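Uncharacterized protein (Pseudomonas syringae pv. tomato, PDB 3K4I) is of unknown function but belongs to the RraA/aldolase-like family and forms a three-chain assembly with magnesium bound between subunits. Local coordinates at residues E197-E200 against R201-I204; I12-S15 against V16-E19; V189-R192 against A193-V196; I125-V128 against I129-Y133; I204-S208 against S209-L213. All coordinates share one frame; numbering follows the deposited sequence. Where two conformers were deposited one is given.

Following the chain from its N terminus, contact 2 comes first and forms the short helix 14-19. Contact 4 follows in the beta-alpha-beta unit, ending helix 125-130, which leads into strand 135-137. The other three run in succession along the long helix 186-207: contact 3, contact 1 and then contact 5, which shares I204 with contact 1 and turns the chain toward helix 213-219. All five are local, so none encloses or crosses another; the turns at contacts 4 and 5 are where the chain changes direction. Contact 2 meets contact 3 through V16-V190 packing and the E19-R194 salt bridge. Contacts 1 and 5 both touch the second subunit, contact 4 the third.

Contact 1: E197-E200 against R201-I204; sequences EQTE and RRII. With MG (magnesium ion), chain E.
T199 and I203, one helical turn apart, lie side by side and point the same way, with T199 CG2 4.1 Å from I203 CD1. This is the tightly packed flank of the segment 197-204. I203 CG1 rests 3.5 Å from T199 O, and L213 and A216 of helix 213-219 pack on the same isoleucine, as does I103 of the second subunit. Beneath the side chains the backbone follows the regular alpha-helical pattern, I204 N donating to E200 O at 2.9 Å with a nearly straight bond (169°).

The opposite character prevails around Q198, R201 and R202. R201 leaves the helix with CG anti to its own nitrogen (chi1 -180°) and bends at chi3, which carries NH1 back to within 3.7 Å of Q198 CG; the amide and guanidinium planes are 61° apart. Q198 O lies 4.2 Å over one face of the R202 guanidinium, toward its rim. These arginines are exposed, and their contacts here are loose. E197 does not hold R201, because E197 OE1 and R201 NH1 stand 5.7 Å apart; its OE2 instead accepts from S27 and D24.

E200 gives the stretch its chemistry. Its extended chain brings OE1 to 2.4 Å from the magnesium ion, while OE2 stays 3.7 Å from the same metal, so the carboxylate binds through one oxygen. Four waters and D102 of the second subunit complete six ligands, which implies a largely hydrated magnesium ion shared by carboxylates from two chains at their interface.

Contact 2: I12-S15 against V16-E19; sequences IAQS and VLDE
Q14 and D18 are joined by a side-chain bond across one turn of helix, Q14 NE2 donating to D18 OD1 at 3.2 Å. The bond is straight (168°) and lies in the amide plane of the glutamine, yet it meets the carboxylate from above its plane, 42° out. A bend at chi2 (55°) turns the Q14 amide over toward the aspartate; the two side chains cross at about a right angle. Backbone acceptors of the same turn are also used: Q14 O receives D18 N at 2.8 Å, and S15 O receives E19 N at 3.0 Å. A13, at the N-cap position, offers its carbonyl to both V16 N and L17 N, each bond weak.

Here begins helix 14-19, which is laid against helix 186-207 and the strands 53-63 and 170-174. I12, still in the extended approach to the helix, sets its CG2 3.8 Å from V16 CG1, and both side chains continue onto the long helix, I12 at A186 and V16 at V190. L17 joins I12 over I56 and L170.

On the polar flank, one water links S15 and E19. It lies 2.8 Å from S15 OG and donates to E19 OE2 at 3.1 Å, spanning a turn that the two side chains do not bridge directly. The other carboxylate oxygen of E19, OE1, is engaged in a salt bridge with R194 of helix 186-207.

Contact 3: V189-R192 against A193-V196; sequences VVLR and ARAV
L191 brings CD1 to 4.4 Å from R194 NH2, a loose overlap on the exposed side of the long helix in which the methyl approaches the guanidinium at a slant. Bends at chi2 and chi3 of R194 bring NH2 beside that methyl. The salt bridge that fixes the far end of the arginine is made with E19 on the neighbouring short helix, not within this turn. R192 extends in the contrary manner, straight from CG to NE, and its charged end is likewise held elsewhere: NE by E188, one turn earlier, and NH1 by S34.

Within the segment 189-196 most of the close contacts are between side-chain carbons and the carbonyls of the preceding turn. A193 CB lies 3.4 Å from V189 O, and V196 CG2 comes to 3.3 Å from R192 O. The methyl of A193 packs on L28 of helix 25-33. The amides keep the helical pattern, with A193 N bound to V189 O at 2.8 Å, R194 N to V190 O at 3.0 Å and V196 N to R192 O at 2.9 Å. The bond from A195 N to L191 O is weaker, at 3.3 Å.

V189 packs on A31 and L32, and V190 on C20 and L23. The result is a long alpha helix with one buried apolar flank, made of V189, V190 and A193 and docked on helices 14-19 and 25-33, and an exposed flank of L191, R194 and A195.

Contact 4: I125-V128 against I129-Y133; sequences IDTV and INCNY
I125 and I129 meet across one turn, CG2 of I125 lying 3.8 Å from CD1 of I129. T127 CG2 similarly sits 4.1 Å from C131 SG; with the sulfur beside its own backbone nitrogen (chi1 -73°), SG also comes to 3.3 Å from T127 O. The buried V128 has its share of the packing: its CG1 approaches Y133 CB at 4.1 Å and stands at the edge of the tyrosine ring, near its plane. Both V128 and I125 also cover L135 of the following strand.

Backbone bonds form the second group. I129 N, N130 N and C131 N donate in turn to I125 O, D126 O and T127 O, the last at 2.8 Å. The helix then ends in a Schellman motif: N132 takes a positive phi (54°), N132 N binds I129 O at 2.9 Å, and Y133 N reaches back to V128 O at 3.0 Å in a nearly linear bond (174°).

Two polar side chains find partners outside. Y133 OH is bonded to T116 OG1 on strand 115-119, while D126 OD2 accepts from G175 N of the third subunit. The backbone I125 N is hydrogen-bonded to S176 OG of that subunit.

Helix 125-130 joins the parallel strands 115-119 and 135-137 as a beta-alpha-beta crossover. The chemistry implies that V128 O and I129 O are taken by the amides of Y133 and N132 as the chain leaves the helix, while its first turn contributes polar bonds to the assembly.

Contact 5: I204-S208 against S209-L213; sequences IEAIS and SGSTL
A206 and S211 meet where the long helix stops, their CB atoms 4.0 Å apart. Further apolar packing is supplied by I207 CG2, 4.1 Å from L213 CD1, and A216 lies against A206, I207 and S211.

The main polar group of the turn is A206 O: S211 N donates to it at 3.1 Å and S209 N at 3.0 Å, approaching from opposite faces of the carbonyl plane. S209 OG, set between its own backbone nitrogen and carbonyl carbon (chi1 63°), stands 2.8 Å from A206 O and 3.2 Å from E205 O, and its one proton could serve either. Together with the weak bond from G210 N to I207 O (3.3 Å), the S211 N bond makes a Schellman motif, with G210 at positive phi (92°) as its C-prime residue. A type I beta turn from I207 to G210 is part of the same ending. A water donates to I207 O at 2.7 Å and also to S211 O, bridging the two carbonyls.

T212 OG1 then caps Q215 N at the start of helix 213-219, while L213 N binds D79 of the second subunit. With A206 O and I207 O met by the turn and a water, the polar groups of this reversal are thus satisfied partly from within and partly from across the interface.

Contact 1: E197-E200 against R201-I204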
loop_
_atom_site.group_PDB
_atom_site.type_symbol
_atom_site.label_atom_id
_atom_site.label_comp_id
_atom_site.label_asym_id
_atom_site.label_seq_id
_atom_site.Cartn_x
_atom_site.Cartn_y
_atom_site.Cartn_z
ATOM N N GLU C 197 -5.820 -9.747 25.323
ATOM C CA GLU C 197 -4.574 -10.334 24.834
ATOM C C GLU C 197 -4.272 -11.624 25.577
ATOM O O GLU C 197 -3.884 -12.616 24.957
ATOM C CB GLU C 197 -3.391 -9.346 24.918
ATOM C CG GLU C 197 -3.522 -8.238 23.851
ATOM C CD GLU C 197 -2.203 -7.648 23.359
ATOM O OE1 GLU C 197 -1.130 -8.005 23.921
ATOM O OE2 GLU C 197 -2.259 -6.834 22.397
ATOM N N GLN C 198 -4.482 -11.618 26.895
ATOM C CA GLN C 198 -4.231 -12.827 27.688
ATOM C C GLN C 198 -5.106 -14.005 27.268
ATOM O O GLN C 198 -4.586 -15.095 27.014
ATOM C CB GLN C 198 -4.353 -12.559 29.194
ATOM C CG GLN C 198 -3.141 -11.836 29.772
ATOM C CD GLN C 198 -3.400 -11.258 31.155
ATOM O OE1 GLN C 198 -4.556 -11.115 31.585
ATOM N NE2 GLN C 198 -2.320 -10.928 31.868
ATOM N N THR C 199 -6.420 -13.767 27.156
ATOM C CA THR C 199 -7.374 -14.796 26.696
ATOM C C THR C 199 -6.981 -15.348 25.325
ATOM O O THR C 199 -6.988 -16.570 25.101
ATOM C CB THR C 199 -8.832 -14.254 26.654
ATOM O OG1 THR C 199 -9.258 -13.941 27.987
ATOM C CG2 THR C 199 -9.773 -15.293 26.063
ATOM N N GLU C 200 -6.614 -14.449 24.419
ATOM C CA GLU C 200 -6.255 -14.826 23.056
ATOM C C GLU C 200 -4.966 -15.622 22.976
ATOM O O GLU C 200 -4.832 -16.527 22.143
ATOM C CB GLU C 200 -6.059 -13.594 22.205
ATOM C CG GLU C 200 -7.287 -12.996 21.656
ATOM C CD GLU C 200 -6.942 -11.996 20.578
ATOM O OE1 GLU C 200 -5.760 -11.994 20.091
ATOM O OE2 GLU C 200 -7.855 -11.229 20.216
ATOM N N ARG C 201 -4.005 -15.260 23.820
ATOM C CA ARG C 201 -2.735 -15.972 23.844
ATOM C C ARG C 201 -2.966 -17.434 24.227
ATOM O O ARG C 201 -2.358 -18.334 23.648
ATOM C CB ARG C 201 -1.739 -15.286 24.773
ATOM C CG ARG C 201 -0.369 -15.957 24.865
ATOM C CD ARG C 201 0.751 -14.970 25.218
ATOM N NE ARG C 201 0.246 -13.755 25.851
ATOM C CZ ARG C 201 0.372 -13.449 27.142
ATOM N NH1 ARG C 201 -0.155 -12.309 27.591
ATOM N NH2 ARG C 201 1.012 -14.260 27.985
ATOM N N ARG C 202 -3.870 -17.674 25.167
ATOM C CA ARG C 202 -4.166 -19.051 25.572
ATOM C C ARG C 202 -4.879 -19.773 24.429
ATOM O O ARG C 202 -4.615 -20.934 24.159
ATOM C CB ARG C 202 -5.009 -19.071 26.845
ATOM C CG ARG C 202 -4.305 -18.489 28.068
ATOM C CD ARG C 202 -5.029 -18.884 29.347
ATOM N NE ARG C 202 -6.255 -18.116 29.572
ATOM C CZ ARG C 202 -6.348 -17.057 30.378
ATOM N NH1 ARG C 202 -7.515 -16.434 30.515
ATOM N NH2 ARG C 202 -5.277 -16.622 31.049
ATOM N N ILE C 203 -5.757 -19.060 23.721
ATOM C CA ILE C 203 -6.436 -19.690 22.607
ATOM C C ILE C 203 -5.435 -20.109 21.517
ATOM O O ILE C 203 -5.487 -21.248 21.003
ATOM C CB ILE C 203 -7.586 -18.812 22.050
ATOM C CG1 ILE C 203 -8.768 -18.807 23.029
ATOM C CG2 ILE C 203 -8.030 -19.343 20.681
ATOM C CD1 ILE C 203 -9.810 -17.701 22.719
ATOM N N ILE C 204 -4.523 -19.197 21.193
ATOM C CA ILE C 204 -3.464 -19.468 20.229
ATOM C C ILE C 204 -2.596 -20.639 20.691
ATOM O O ILE C 204 -2.278 -21.543 19.901
ATOM C CB ILE C 204 -2.623 -18.208 20.000
ATOM C CG1 ILE C 204 -3.386 -17.242 19.073
ATOM C CG2 ILE C 204 -1.238 -18.564 19.418
ATOM C CD1 ILE C 204 -2.852 -15.758 19.063
HETATM MG MG MG E . -4.436 -10.234 19.194
HETATM O O HOH W 1 -5.874 -9.876 17.880
HETATM O O HOH W 2 -2.907 -10.526 20.687
HETATM O O HOH W 3 -5.530 -9.075 20.622
HETATM O O HOH W 4 -3.431 -8.846 18.199
#

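Contact 2: I12-S15 against V16-E19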
loop_
_atom_site.group_PDB
_atom_site.type_symbol
_atom_site.label_atom_id
_atom_site.label_comp_id
_atom_site.label_asym_id
_atom_site.label_seq_id
_atom_site.Cartn_x
_atom_site.Cartn_y
_atom_site.Cartn_z
ATOM N N ILE C 12 -3.134 11.139 31.580
ATOM C CA ILE C 12 -3.024 9.696 31.511
ATOM C C ILE C 12 -1.663 9.333 32.092
ATOM O O ILE C 12 -0.651 9.888 31.672
ATOM C CB ILE C 12 -3.145 9.214 30.067
ATOM C CG1 ILE C 12 -4.560 9.498 29.534
ATOM C CG2 ILE C 12 -2.833 7.704 29.956
ATOM C CD1 ILE C 12 -4.690 9.390 28.016
ATOM N N ALA C 13 -1.658 8.403 33.041
ATOM C CA ALA C 13 -0.438 8.052 33.787
ATOM C C ALA C 13 0.589 7.397 32.874
ATOM O O ALA C 13 0.229 6.653 31.950
ATOM C CB ALA C 13 -0.776 7.151 34.935
ATOM N N GLN C 14 1.870 7.667 33.134
ATOM C CA GLN C 14 2.930 7.135 32.284
ATOM C C GLN C 14 2.839 5.614 32.209
ATOM O O GLN C 14 3.121 5.019 31.160
ATOM C CB GLN C 14 4.328 7.564 32.777
ATOM C CG GLN C 14 5.452 7.270 31.755
ATOM C CD GLN C 14 5.204 7.877 30.370
ATOM O OE1 GLN C 14 4.815 9.044 30.236
ATOM N NE2 GLN C 14 5.452 7.083 29.329
ATOM N N SER C 15 2.414 5.004 33.314
ATOM C CA SER C 15 2.311 3.535 33.438
ATOM C C SER C 15 1.343 2.937 32.424
ATOM O O SER C 15 1.601 1.860 31.866
ATOM C CB SER C 15 1.904 3.128 34.856
ATOM O OG SER C 15 0.684 3.745 35.254
ATOM N N VAL C 16 0.243 3.656 32.183
ATOM C CA VAL C 16 -0.783 3.250 31.211
ATOM C C VAL C 16 -0.199 3.318 29.805
ATOM O O VAL C 16 -0.397 2.409 29.001
ATOM C CB VAL C 16 -2.050 4.144 31.359
ATOM C CG1 VAL C 16 -3.042 3.941 30.193
ATOM C CG2 VAL C 16 -2.754 3.877 32.701
ATOM N N LEU C 17 0.566 4.373 29.525
ATOM C CA LEU C 17 1.272 4.494 28.245
ATOM C C LEU C 17 2.322 3.391 28.082
ATOM O O LEU C 17 2.448 2.807 27.000
ATOM C CB LEU C 17 1.904 5.890 28.101
ATOM C CG LEU C 17 0.910 7.056 28.079
ATOM C CD1 LEU C 17 1.505 8.371 28.611
ATOM C CD2 LEU C 17 0.315 7.280 26.688
ATOM N N ASP C 18 3.039 3.075 29.162
ATOM C CA ASP C 18 4.073 2.049 29.078
ATOM C C ASP C 18 3.482 0.688 28.732
ATOM O O ASP C 18 4.021 -0.021 27.875
ATOM C CB ASP C 18 4.946 2.010 30.344
ATOM C CG ASP C 18 5.727 3.307 30.546
ATOM O OD1 ASP C 18 6.095 3.938 29.530
ATOM O OD2 ASP C 18 5.957 3.710 31.703
ATOM N N GLU C 19 2.352 0.358 29.359
ATOM C CA GLU C 19 1.626 -0.876 29.080
ATOM C C GLU C 19 1.284 -1.057 27.608
ATOM O O GLU C 19 1.320 -2.177 27.116
ATOM C CB GLU C 19 0.337 -0.938 29.868
ATOM C CG GLU C 19 0.528 -1.052 31.358
ATOM C CD GLU C 19 -0.768 -1.386 32.057
ATOM O OE1 GLU C 19 -1.083 -2.586 32.146
ATOM O OE2 GLU C 19 -1.471 -0.446 32.500
HETATM O O HOH W 5 -1.111 1.586 34.830
#

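Contact 3: V189-R192 against A193-V196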
loop_
_atom_site.group_PDB
_atom_site.type_symbol
_atom_site.label_atom_id
_atom_site.label_comp_id
_atom_site.label_asym_id
_atom_site.label_seq_id
_atom_site.Cartn_x
_atom_site.Cartn_y
_atom_site.Cartn_z
ATOM N N VAL C 189 -9.647 1.081 29.278
ATOM C CA VAL C 189 -9.467 0.405 27.987
ATOM C C VAL C 189 -8.165 -0.413 27.969
ATOM O O VAL C 189 -8.130 -1.543 27.487
ATOM C CB VAL C 189 -9.537 1.410 26.822
ATOM C CG1 VAL C 189 -9.065 0.773 25.532
ATOM C CG2 VAL C 189 -10.975 1.937 26.720
ATOM N N VAL C 190 -7.117 0.145 28.549
ATOM C CA VAL C 190 -5.838 -0.540 28.578
ATOM C C VAL C 190 -5.921 -1.813 29.442
ATOM O O VAL C 190 -5.414 -2.862 29.045
ATOM C CB VAL C 190 -4.696 0.408 29.032
ATOM C CG1 VAL C 190 -3.421 -0.383 29.385
ATOM C CG2 VAL C 190 -4.413 1.412 27.922
ATOM N N LEU C 191 -6.587 -1.718 30.587
ATOM C CA LEU C 191 -6.874 -2.875 31.425
ATOM C C LEU C 191 -7.667 -3.959 30.669
ATOM O O LEU C 191 -7.308 -5.147 30.699
ATOM C CB LEU C 191 -7.631 -2.444 32.696
ATOM C CG LEU C 191 -7.978 -3.487 33.759
ATOM C CD1 LEU C 191 -6.707 -3.943 34.486
ATOM C CD2 LEU C 191 -8.962 -2.902 34.764
ATOM N N ARG C 192 -8.717 -3.548 29.953
ATOM C CA ARG C 192 -9.500 -4.515 29.201
ATOM C C ARG C 192 -8.701 -5.147 28.046
ATOM O O ARG C 192 -8.806 -6.360 27.807
ATOM C CB ARG C 192 -10.801 -3.871 28.678
ATOM C CG ARG C 192 -11.813 -3.665 29.797
ATOM C CD ARG C 192 -13.009 -2.869 29.326
ATOM N NE ARG C 192 -13.963 -2.668 30.419
ATOM C CZ ARG C 192 -15.256 -2.974 30.361
ATOM N NH1 ARG C 192 -15.784 -3.463 29.243
ATOM N NH2 ARG C 192 -16.025 -2.765 31.426
ATOM N N ALA C 193 -7.873 -4.340 27.376
ATOM C CA ALA C 193 -7.077 -4.803 26.250
ATOM C C ALA C 193 -6.077 -5.853 26.713
ATOM O O ALA C 193 -5.838 -6.834 26.033
ATOM C CB ALA C 193 -6.338 -3.632 25.561
ATOM N N ARG C 194 -5.497 -5.633 27.886
ATOM C CA ARG C 194 -4.553 -6.609 28.400
ATOM C C ARG C 194 -5.212 -7.982 28.640
ATOM O O ARG C 194 -4.595 -9.038 28.414
ATOM C CB ARG C 194 -3.983 -6.068 29.702
ATOM C CG ARG C 194 -2.746 -6.771 30.118
ATOM C CD ARG C 194 -2.689 -6.809 31.602
ATOM N NE ARG C 194 -2.678 -5.476 32.204
ATOM C CZ ARG C 194 -2.333 -5.244 33.466
ATOM N NH1 ARG C 194 -1.941 -6.251 34.252
ATOM N NH2 ARG C 194 -2.349 -4.009 33.943
ATOM N N ALA C 195 -6.435 -7.959 29.162
ATOM C CA ALA C 195 -7.222 -9.147 29.413
ATOM C C ALA C 195 -7.603 -9.852 28.105
ATOM O O ALA C 195 -7.568 -11.078 28.019
ATOM C CB ALA C 195 -8.467 -8.786 30.226
ATOM N N VAL C 196 -7.987 -9.075 27.082
ATOM C CA VAL C 196 -8.226 -9.638 25.755
ATOM C C VAL C 196 -6.986 -10.372 25.198
ATOM O O VAL C 196 -7.090 -11.508 24.706
ATOM C CB VAL C 196 -8.671 -8.532 24.766
ATOM C CG1 VAL C 196 -8.713 -9.074 23.325
ATOM C CG2 VAL C 196 -10.017 -7.987 25.167
#

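Contact 4: I125-V128 against I129-Y133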
loop_
_atom_site.group_PDB
_atom_site.type_symbol
_atom_site.label_atom_id
_atom_site.label_comp_id
_atom_site.label_asym_id
_atom_site.label_seq_id
_atom_site.Cartn_x
_atom_site.Cartn_y
_atom_site.Cartn_z
ATOM N N ILE C 125 8.419 10.560 1.770
ATOM C CA ILE C 125 8.237 9.209 2.251
ATOM C C ILE C 125 9.575 8.484 2.434
ATOM O O ILE C 125 9.745 7.723 3.380
ATOM C CB ILE C 125 7.294 8.426 1.305
ATOM C CG1 ILE C 125 5.909 9.102 1.252
ATOM C CG2 ILE C 125 7.158 6.966 1.734
ATOM C CD1 ILE C 125 5.272 9.447 2.617
ATOM N N ASP C 126 10.531 8.748 1.548
ATOM C CA ASP C 126 11.833 8.105 1.659
ATOM C C ASP C 126 12.585 8.496 2.929
ATOM O O ASP C 126 13.229 7.645 3.549
ATOM C CB ASP C 126 12.657 8.332 0.384
ATOM C CG ASP C 126 12.103 7.551 -0.808
ATOM O OD1 ASP C 126 11.868 6.323 -0.691
ATOM O OD2 ASP C 126 11.877 8.169 -1.865
ATOM N N THR C 127 12.489 9.772 3.303
ATOM C CA THR C 127 13.086 10.298 4.542
ATOM C C THR C 127 12.405 9.680 5.760
ATOM O O THR C 127 13.058 9.243 6.727
ATOM C CB THR C 127 12.988 11.840 4.586
ATOM O OG1 THR C 127 13.817 12.382 3.560
ATOM C CG2 THR C 127 13.444 12.383 5.946
ATOM N N VAL C 128 11.086 9.630 5.699
ATOM C CA VAL C 128 10.283 9.064 6.775
ATOM C C VAL C 128 10.663 7.595 7.008
ATOM O O VAL C 128 10.871 7.163 8.165
ATOM C CB VAL C 128 8.787 9.190 6.463
ATOM C CG1 VAL C 128 7.981 8.546 7.532
ATOM C CG2 VAL C 128 8.386 10.678 6.364
ATOM N N ILE C 129 10.781 6.841 5.917
ATOM C CA ILE C 129 11.240 5.452 5.980
ATOM C C ILE C 129 12.670 5.362 6.515
ATOM O O ILE C 129 12.950 4.546 7.400
ATOM C CB ILE C 129 11.139 4.713 4.609
ATOM C CG1 ILE C 129 9.675 4.625 4.156
ATOM C CG2 ILE C 129 11.719 3.290 4.703
ATOM C CD1 ILE C 129 9.512 4.121 2.709
ATOM N N ASN C 130 13.560 6.204 5.984
ATOM C CA ASN C 130 14.968 6.176 6.383
ATOM C C ASN C 130 15.135 6.473 7.865
ATOM O O ASN C 130 16.015 5.897 8.524
ATOM C CB ASN C 130 15.798 7.159 5.559
ATOM C CG ASN C 130 17.277 7.019 5.828
ATOM O OD1 ASN C 130 17.835 5.930 5.686
ATOM N ND2 ASN C 130 17.917 8.110 6.232
ATOM N N CYS C 131 14.276 7.354 8.374
ATOM C CA CYS C 131 14.245 7.760 9.782
ATOM C C CYS C 131 13.475 6.788 10.667
ATOM O O CYS C 131 13.446 6.962 11.890
ATOM C CB CYS C 131 13.613 9.142 9.930
ATOM S SG CYS C 131 14.694 10.459 9.345
ATOM N N ASN C 132 12.812 5.821 10.042
ATOM C CA ASN C 132 11.950 4.845 10.745
ATOM C C ASN C 132 10.900 5.539 11.623
ATOM O O ASN C 132 10.647 5.122 12.761
ATOM C CB ASN C 132 12.787 3.876 11.601
ATOM C CG ASN C 132 12.026 2.570 11.942
ATOM O OD1 ASN C 132 12.031 2.107 13.096
ATOM N ND2 ASN C 132 11.380 1.992 10.953
ATOM N N TYR C 133 10.304 6.598 11.087
ATOM C CA TYR C 133 9.352 7.420 11.834
ATOM C C TYR C 133 7.931 6.868 11.641
ATOM O O TYR C 133 7.520 6.594 10.514
ATOM C CB TYR C 133 9.397 8.867 11.354
ATOM C CG TYR C 133 8.421 9.750 12.107
ATOM C CD1 TYR C 133 8.661 10.070 13.451
ATOM C CD2 TYR C 133 7.284 10.289 11.486
ATOM C CE1 TYR C 133 7.806 10.859 14.172
ATOM C CE2 TYR C 133 6.401 11.109 12.214
ATOM C CZ TYR C 133 6.683 11.391 13.564
ATOM O OH TYR C 133 5.837 12.194 14.303
#

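Contact 5: I204-S208 against S209-L213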
loop_
_atom_site.group_PDB
_atom_site.type_symbol
_atom_site.label_atom_id
_atom_site.label_comp_id
_atom_site.label_asym_id
_atom_site.label_seq_id
_atom_site.Cartn_x
_atom_site.Cartn_y
_atom_site.Cartn_z
ATOM N N ILE C 204 -4.523 -19.197 21.193
ATOM C CA ILE C 204 -3.464 -19.468 20.229
ATOM C C ILE C 204 -2.596 -20.639 20.691
ATOM O O ILE C 204 -2.278 -21.543 19.901
ATOM C CB ILE C 204 -2.623 -18.208 20.000
ATOM C CG1 ILE C 204 -3.386 -17.242 19.073
ATOM C CG2 ILE C 204 -1.238 -18.564 19.418
ATOM C CD1 ILE C 204 -2.852 -15.758 19.063
ATOM N N GLU C 205 -2.215 -20.605 21.958
ATOM C CA GLU C 205 -1.421 -21.719 22.505
ATOM C C GLU C 205 -2.152 -23.060 22.349
ATOM O O GLU C 205 -1.536 -24.083 21.978
ATOM C CB GLU C 205 -1.035 -21.438 23.941
ATOM C CG GLU C 205 0.039 -20.384 24.053
ATOM C CD GLU C 205 0.115 -19.729 25.429
ATOM O OE1 GLU C 205 -0.647 -20.104 26.359
ATOM O OE2 GLU C 205 0.942 -18.796 25.560
ATOM N N ALA C 206 -3.465 -23.040 22.581
ATOM C CA ALA C 206 -4.265 -24.234 22.440
ATOM C C ALA C 206 -4.328 -24.764 21.001
ATOM O O ALA C 206 -4.071 -25.953 20.742
ATOM C CB ALA C 206 -5.690 -23.999 23.031
ATOM N N ILE C 207 -4.701 -23.899 20.061
ATOM C CA ILE C 207 -4.726 -24.327 18.675
ATOM C C ILE C 207 -3.347 -24.721 18.133
ATOM O O ILE C 207 -3.269 -25.546 17.229
ATOM C CB ILE C 207 -5.460 -23.343 17.737
ATOM C CG1 ILE C 207 -4.699 -22.019 17.610
ATOM C CG2 ILE C 207 -6.917 -23.168 18.210
ATOM C CD1 ILE C 207 -5.496 -20.944 16.855
ATOM N N SER C 208 -2.270 -24.183 18.724
ATOM C CA SER C 208 -0.914 -24.549 18.308
ATOM C C SER C 208 -0.443 -25.865 18.960
ATOM O O SER C 208 0.657 -26.374 18.672
ATOM C CB SER C 208 0.062 -23.389 18.595
ATOM O OG SER C 208 -0.193 -22.266 17.739
ATOM N N SER C 209 -1.288 -26.401 19.831
ATOM C CA SER C 209 -1.068 -27.712 20.414
ATOM C C SER C 209 -2.095 -28.739 19.922
ATOM O O SER C 209 -2.238 -29.815 20.502
ATOM C CB SER C 209 -0.984 -27.616 21.957
ATOM O OG SER C 209 -2.207 -27.143 22.521
ATOM N N GLY C 210 -2.802 -28.391 18.836
ATOM C CA GLY C 210 -3.713 -29.326 18.172
ATOM C C GLY C 210 -5.157 -29.302 18.633
ATOM O O GLY C 210 -5.926 -30.188 18.273
ATOM N N SER C 211 -5.545 -28.290 19.407
ATOM C CA SER C 211 -6.957 -28.085 19.731
ATOM C C SER C 211 -7.682 -27.635 18.490
ATOM O O SER C 211 -7.121 -26.878 17.700
ATOM C CB SER C 211 -7.104 -26.960 20.751
ATOM O OG SER C 211 -8.466 -26.724 21.094
ATOM N N THR C 212 -8.940 -28.055 18.342
ATOM C CA THR C 212 -9.827 -27.337 17.396
ATOM C C THR C 212 -10.059 -25.933 17.951
ATOM O O THR C 212 -9.902 -25.681 19.160
ATOM C CB THR C 212 -11.213 -28.014 17.240
ATOM O OG1 THR C 212 -11.909 -28.006 18.495
ATOM C CG2 THR C 212 -11.090 -29.429 16.731
ATOM N N LEU C 213 -10.431 -25.001 17.070
ATOM C CA LEU C 213 -10.759 -23.664 17.506
ATOM C C LEU C 213 -11.994 -23.716 18.412
ATOM O O LEU C 213 -12.054 -23.012 19.436
ATOM C CB LEU C 213 -10.967 -22.729 16.303
ATOM C CG LEU C 213 -11.196 -21.233 16.591
ATOM C CD1 LEU C 213 -10.156 -20.715 17.589
ATOM C CD2 LEU C 213 -11.138 -20.408 15.314
HETATM O O HOH W 6 -5.113 -26.772 15.653
#